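Local coordinates for protein DNA-dependent metalloprotease SPRTN (PDB 6MDW) that cleaves proteins covalently cross-linked to DNA during DNA synthesis, acting as a DNA-dependent zinc metalloprotease that helps to keep the genome intact, at residues T88-H91 / E92-H95; Q26-F29 / V30-N33. All coordinates share one frame; numbering follows the deposited sequence.

Contact 1 of 2, residues T88-H91 / E92-H95; sequences TLLH and EMIH. With ZN (zinc ion), chain F.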
ATOM      1  N   THR A  88       5.734  -5.183   1.659  1.00  5.64           N
ATOM      2  CA  THR A  88       4.744  -4.273   1.071  1.00  6.66           C
ATOM      3  C   THR A  88       3.334  -4.719   1.493  1.00  6.25           C
ATOM      4  O   THR A  88       2.500  -3.917   1.919  1.00  6.98           O
ATOM      5  CB  THR A  88       4.858  -4.190  -0.462  1.00  7.60           C
ATOM      6  OG1 THR A  88       6.183  -3.739  -0.780  1.00  8.65           O
ATOM      7  CG2 THR A  88       3.811  -3.263  -1.029  1.00  8.14           C
ATOM      8  N   LEU A  89       3.068  -6.030   1.387  1.00  6.60           N
ATOM      9  CA  LEU A  89       1.742  -6.541   1.718  1.00  6.85           C
ATOM     10  C   LEU A  89       1.456  -6.250   3.196  1.00  6.08           C
ATOM     11  O   LEU A  89       0.361  -5.818   3.539  1.00  6.80           O
ATOM     12  CB  LEU A  89       1.692  -8.044   1.439  1.00  7.54           C
ATOM     13  CG  LEU A  89       0.422  -8.765   1.908  1.00  8.99           C
ATOM     14  CD1 LEU A  89      -0.839  -8.170   1.343  1.00  8.47           C
ATOM     15  CD2 LEU A  89       0.496 -10.243   1.596  1.00  9.31           C
ATOM     16  N   LEU A  90       2.447  -6.512   4.070  1.00  6.65           N
ATOM     17  CA  LEU A  90       2.188  -6.362   5.520  1.00  7.34           C
ATOM     18  C   LEU A  90       1.930  -4.887   5.841  1.00  6.05           C
ATOM     19  O   LEU A  90       1.082  -4.567   6.661  1.00  6.95           O
ATOM     20  CB  LEU A  90       3.343  -6.957   6.321  1.00  6.54           C
ATOM     21  CG  LEU A  90       3.347  -8.473   6.396  1.00  7.07           C
ATOM     22  CD1 LEU A  90       4.668  -8.948   6.945  1.00  7.60           C
ATOM     23  CD2 LEU A  90       2.159  -9.003   7.192  1.00  8.79           C
ATOM     24  N   HIS A  91       2.674  -3.974   5.189  1.00  5.60           N
ATOM     25  CA  HIS A  91       2.442  -2.548   5.351  1.00  6.99           C
ATOM     26  C   HIS A  91       0.990  -2.187   5.012  1.00  6.17           C
ATOM     27  O   HIS A  91       0.305  -1.535   5.790  1.00  5.78           O
ATOM     28  CB  HIS A  91       3.440  -1.766   4.489  1.00  7.48           C
ATOM     29  CG  HIS A  91       3.303  -0.282   4.520  1.00  7.54           C
ATOM     30  ND1 HIS A  91       4.322   0.543   4.995  1.00  8.93           N
ATOM     31  CD2 HIS A  91       2.307   0.542   4.110  1.00  9.51           C
ATOM     32  CE1 HIS A  91       3.921   1.803   4.888  1.00  8.03           C
ATOM     33  NE2 HIS A  91       2.687   1.836   4.364  1.00  7.98           N
ATOM     34  N   GLU A  92       0.522  -2.649   3.851  1.00  6.00           N
ATOM     35  CA  GLU A  92      -0.842  -2.372   3.447  1.00  6.06           C
ATOM     36  C   GLU A  92      -1.854  -3.001   4.413  1.00  6.26           C
ATOM     37  O   GLU A  92      -2.881  -2.412   4.710  1.00  7.47           O
ATOM     38  CB  GLU A  92      -1.133  -2.866   2.025  1.00  6.88           C
ATOM     39  CG  GLU A  92      -0.253  -2.227   0.960  1.00 10.44           C
ATOM     40  CD  GLU A  92      -0.222  -0.720   0.999  1.00 14.14           C
ATOM     41  OE1 GLU A  92      -1.227  -0.065   1.353  1.00 13.37           O
ATOM     42  OE2 GLU A  92       0.870  -0.180   0.682  1.00 26.11           O
ATOM     43  N   MET A  93      -1.559  -4.213   4.898  1.00  5.41           N
ATOM     44  CA  MET A  93      -2.489  -4.862   5.839  1.00  5.99           C
ATOM     45  C   MET A  93      -2.601  -4.107   7.163  1.00  6.81           C
ATOM     46  O   MET A  93      -3.677  -4.136   7.783  1.00  7.20           O
ATOM     47  CB  MET A  93      -2.060  -6.312   6.046  1.00  5.57           C
ATOM     48  CG  MET A  93      -2.282  -7.187   4.795  1.00  6.52           C
ATOM     49  SD  MET A  93      -1.740  -8.918   4.987  1.00  8.82           S
ATOM     50  CE  MET A  93      -3.053  -9.541   6.040  1.00  9.19           C
ATOM     51  N   ILE A  94      -1.540  -3.416   7.580  1.00  6.05           N
ATOM     52  CA  ILE A  94      -1.628  -2.584   8.773  1.00  6.64           C
ATOM     53  C   ILE A  94      -2.596  -1.429   8.517  1.00  6.16           C
ATOM     54  O   ILE A  94      -3.484  -1.151   9.304  1.00  7.07           O
ATOM     55  CB  ILE A  94      -0.253  -2.057   9.221  1.00  6.06           C
ATOM     56  CG1 ILE A  94       0.660  -3.214   9.642  1.00  6.66           C
ATOM     57  CG2 ILE A  94      -0.460  -1.090  10.355  1.00  7.51           C
ATOM     58  CD1 ILE A  94       2.071  -2.772   9.871  1.00  8.02           C
ATOM     59  N   HIS A  95      -2.455  -0.757   7.373  1.00  6.54           N
ATOM     60  CA  HIS A  95      -3.434   0.291   7.028  1.00  6.67           C
ATOM     61  C   HIS A  95      -4.846  -0.297   7.027  1.00  8.25           C
ATOM     62  O   HIS A  95      -5.800   0.324   7.523  1.00  8.07           O
ATOM     63  CB  HIS A  95      -3.125   0.889   5.653  1.00  6.86           C
ATOM     64  CG  HIS A  95      -1.941   1.807   5.592  1.00  6.99           C
ATOM     65  ND1 HIS A  95      -1.732   2.875   6.459  1.00  8.57           N
ATOM     66  CD2 HIS A  95      -0.915   1.823   4.713  1.00  8.79           C
ATOM     67  CE1 HIS A  95      -0.600   3.481   6.094  1.00  9.50           C
ATOM     68  NE2 HIS A  95      -0.071   2.847   5.039  1.00  8.94           N
TER
HETATM   69 ZN    ZN F 805       1.615   3.519   3.986  1.00 11.10          ZN

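Contact 2 of 2, residues Q26-F29 / V30-N33; sequences QALF and VQFN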
ATOM      1  N   GLN A  26      -2.684 -14.885  -2.437  1.00 11.59           N
ATOM      2  CA  GLN A  26      -3.867 -15.229  -1.638  0.50 13.67           C
ATOM      3  C   GLN A  26      -3.426 -16.011  -0.398  1.00 11.38           C
ATOM      4  O   GLN A  26      -3.874 -15.723   0.746  1.00 13.07           O
ATOM      5  CB  GLN A  26      -4.886 -16.026  -2.456  0.50 15.90           C
ATOM      6  CG  GLN A  26      -5.549 -15.195  -3.542  0.50 15.32           C
ATOM      7  CD  GLN A  26      -5.939 -13.838  -3.014  0.50 17.02           C
ATOM      8  OE1 GLN A  26      -6.622 -13.719  -1.999  0.50 16.50           O
ATOM      9  NE2 GLN A  26      -5.481 -12.795  -3.687  0.50 14.65           N
ATOM     10  N   ALA A  27      -2.544 -16.990  -0.590  1.00 10.89           N
ATOM     11  CA  ALA A  27      -2.052 -17.797   0.537  1.00 13.62           C
ATOM     12  C   ALA A  27      -1.349 -16.912   1.566  1.00 12.46           C
ATOM     13  O   ALA A  27      -1.550 -17.123   2.784  1.00 12.36           O
ATOM     14  CB  ALA A  27      -1.133 -18.912   0.097  1.00 14.01           C
ATOM     15  N   LEU A  28      -0.528 -15.948   1.109  1.00  9.98           N
ATOM     16  CA  LEU A  28       0.194 -15.070   2.025  1.00  9.42           C
ATOM     17  C   LEU A  28      -0.807 -14.250   2.831  1.00 12.24           C
ATOM     18  O   LEU A  28      -0.646 -14.068   4.048  1.00 10.81           O
ATOM     19  CB  LEU A  28       1.124 -14.122   1.265  1.00 10.81           C
ATOM     20  CG  LEU A  28       2.352 -14.752   0.622  1.00 14.09           C
ATOM     21  CD1 LEU A  28       3.080 -13.711  -0.216  1.00 15.53           C
ATOM     22  CD2 LEU A  28       3.307 -15.319   1.653  1.00 15.86           C
ATOM     23  N   PHE A  29      -1.811 -13.709   2.147  1.00  9.64           N
ATOM     24  CA  PHE A  29      -2.823 -12.927   2.812  1.00  9.86           C
ATOM     25  C   PHE A  29      -3.494 -13.770   3.902  1.00 11.12           C
ATOM     26  O   PHE A  29      -3.615 -13.319   5.043  1.00 12.00           O
ATOM     27  CB  PHE A  29      -3.823 -12.357   1.803  1.00 11.08           C
ATOM     28  CG  PHE A  29      -5.072 -11.813   2.429  1.00 13.36           C
ATOM     29  CD1 PHE A  29      -5.049 -10.670   3.203  1.00 18.08           C
ATOM     30  CD2 PHE A  29      -6.266 -12.487   2.267  1.00 24.97           C
ATOM     31  CE1 PHE A  29      -6.203 -10.222   3.832  1.00 16.89           C
ATOM     32  CE2 PHE A  29      -7.418 -12.030   2.880  1.00 27.07           C
ATOM     33  CZ  PHE A  29      -7.375 -10.905   3.666  1.00 17.72           C
ATOM     34  N   VAL A  30      -3.914 -14.996   3.560  1.00  9.99           N
ATOM     35  CA  VAL A  30      -4.626 -15.824   4.513  1.00 12.63           C
ATOM     36  C   VAL A  30      -3.720 -16.104   5.720  1.00 11.14           C
ATOM     37  O   VAL A  30      -4.129 -15.986   6.908  1.00 10.40           O
ATOM     38  CB  VAL A  30      -5.103 -17.117   3.832  1.00 14.35           C
ATOM     39  CG1 VAL A  30      -5.496 -18.185   4.845  1.00 17.05           C
ATOM     40  CG2 VAL A  30      -6.229 -16.837   2.858  1.00 17.77           C
ATOM     41  N   GLN A  31      -2.466 -16.425   5.452  1.00  9.82           N
ATOM     42  CA  GLN A  31      -1.496 -16.720   6.470  1.00 10.06           C
ATOM     43  C   GLN A  31      -1.326 -15.512   7.399  1.00 10.44           C
ATOM     44  O   GLN A  31      -1.377 -15.613   8.622  1.00 10.81           O
ATOM     45  CB  GLN A  31      -0.157 -17.126   5.868  1.00 11.18           C
ATOM     46  CG  GLN A  31       0.927 -17.417   6.892  1.00 12.48           C
ATOM     47  CD  GLN A  31       2.322 -17.501   6.318  1.00 15.12           C
ATOM     48  OE1 GLN A  31       2.519 -17.676   5.114  1.00 17.65           O
ATOM     49  NE2 GLN A  31       3.315 -17.358   7.172  1.00 17.23           N
ATOM     50  N   PHE A  32      -1.156 -14.319   6.816  1.00  8.67           N
ATOM     51  CA  PHE A  32      -0.827 -13.151   7.621  1.00  8.72           C
ATOM     52  C   PHE A  32      -2.036 -12.639   8.391  1.00  8.31           C
ATOM     53  O   PHE A  32      -1.890 -12.144   9.498  1.00  8.72           O
ATOM     54  CB  PHE A  32      -0.193 -12.061   6.747  1.00  8.82           C
ATOM     55  CG  PHE A  32       1.112 -12.430   6.090  1.00  9.04           C
ATOM     56  CD1 PHE A  32       1.899 -13.489   6.536  1.00 10.94           C
ATOM     57  CD2 PHE A  32       1.564 -11.701   5.012  1.00 10.55           C
ATOM     58  CE1 PHE A  32       3.121 -13.779   5.948  1.00 10.85           C
ATOM     59  CE2 PHE A  32       2.786 -11.984   4.430  1.00 10.30           C
ATOM     60  CZ  PHE A  32       3.558 -13.031   4.888  1.00 11.43           C
ATOM     61  N   ASN A  33      -3.243 -12.769   7.837  1.00  9.26           N
ATOM     62  CA  ASN A  33      -4.446 -12.424   8.556  1.00  8.64           C
ATOM     63  C   ASN A  33      -4.520 -13.260   9.837  1.00  8.54           C
ATOM     64  O   ASN A  33      -4.732 -12.723  10.949  1.00  9.89           O
ATOM     65  CB  ASN A  33      -5.677 -12.632   7.681  1.00  9.70           C
ATOM     66  CG  ASN A  33      -6.961 -12.330   8.421  1.00 11.84           C
ATOM     67  OD1 ASN A  33      -7.028 -11.373   9.172  1.00 10.82           O
ATOM     68  ND2 ASN A  33      -8.000 -13.108   8.145  1.00 17.27           N
TER

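Contact 1 of 2, residues T88-H91 / E92-H95
H91 and H95 sit one helical turn apart and bind the same zinc ion. H91 NE2 lies 2.0 Å from the zinc ion. H95 NE2 is 2.1 Å from the same zinc ion. The two imidazoles meet obliquely, with planes at 68°. Because both NE2 atoms serve the metal, they do not bond each other. H91 reaches the zinc with CG anti to its backbone N (chi1 178°), and its other ring nitrogen, ND1, is hydrogen-bonded to T130 O. H110 is the third protein ligand. The backbone donors are met in the usual way. E92 N bonds T88 O at 3.0 Å, nearly straight at 168°. M93 N bonds L89 O at 2.8 Å, and I94 N bonds L90 O. The bond from H95 N to H91 O is longer, 3.3 Å. T88 OG1 is taken up by D84 O. E92 OE2 is in a weak hydrogen bond with H133 NE2. Away from the metal, M93 SD rests against L89 CG at 3.8 Å. Two histidines on one helix, with the active-site glutamate E92 next to the first, make up the HExxH motif, which with H110 forms the catalytic zinc site of the SprT-like protease domain.

Contact 2 of 2, residues Q26-F29 / V30-N33
Helix 25-36 of the SprT-like protease domain contains this contact, which spans about two turns. L28 and F32 carry its buried side. Their side chains run side by side and point the same way, with L28 CD2 4.0 Å from F32 CZ. F32 CG is anti to the carbonyl carbon (chi1 -62°), which brings the ring back over the preceding turn. There L28 O lies over one face of the F32 ring, 3.1 Å above its plane and offset toward the rim. The same oxygen accepts the hydrogen bond from F32 N at 2.8 Å. This side of the helix packs on helix 82-100, which carries the catalytic zinc ligands H91 and H95; L28 touches L85 there. Replacing F32 with an alanine is likely to leave a gap beside L28 CD2 and to take a packing partner from L90. F29 has CG anti to the backbone N (chi1 166°), and its ring also packs on helix 82-100. F29 O accepts N33 N at 2.9 Å. On the more exposed side, V30 CG2 lies 3.4 Å from Q26 O, the acceptor for V30 N. Polar side-chain ends find partners outside the two segments. N33 OD1 accepts L41 N, and Q31 NE2 bonds Q35 OE1 further along the helix.

Contact 2 comes first along the chain, on helix 25-36, and contact 1 follows on helix 82-100. Strands 45-49, 57-61 and 68-73, which form one mixed sheet, lie between them in sequence. Both contacts lie in the SprT-like protease domain, with centres about 12 Å apart. They meet directly: L90 CD2 is 3.5 Å from F32 CD2, and M93 CE is 3.6 Å from F29 CD1. L89 adds to the packing against F32. Helix 82-100 therefore has apolar side chains facing helix 25-36, while H91 and H95 face the zinc. Contact 1 holds E92 and two of the zinc ligands, and contact 2 packs behind it without reaching the metal.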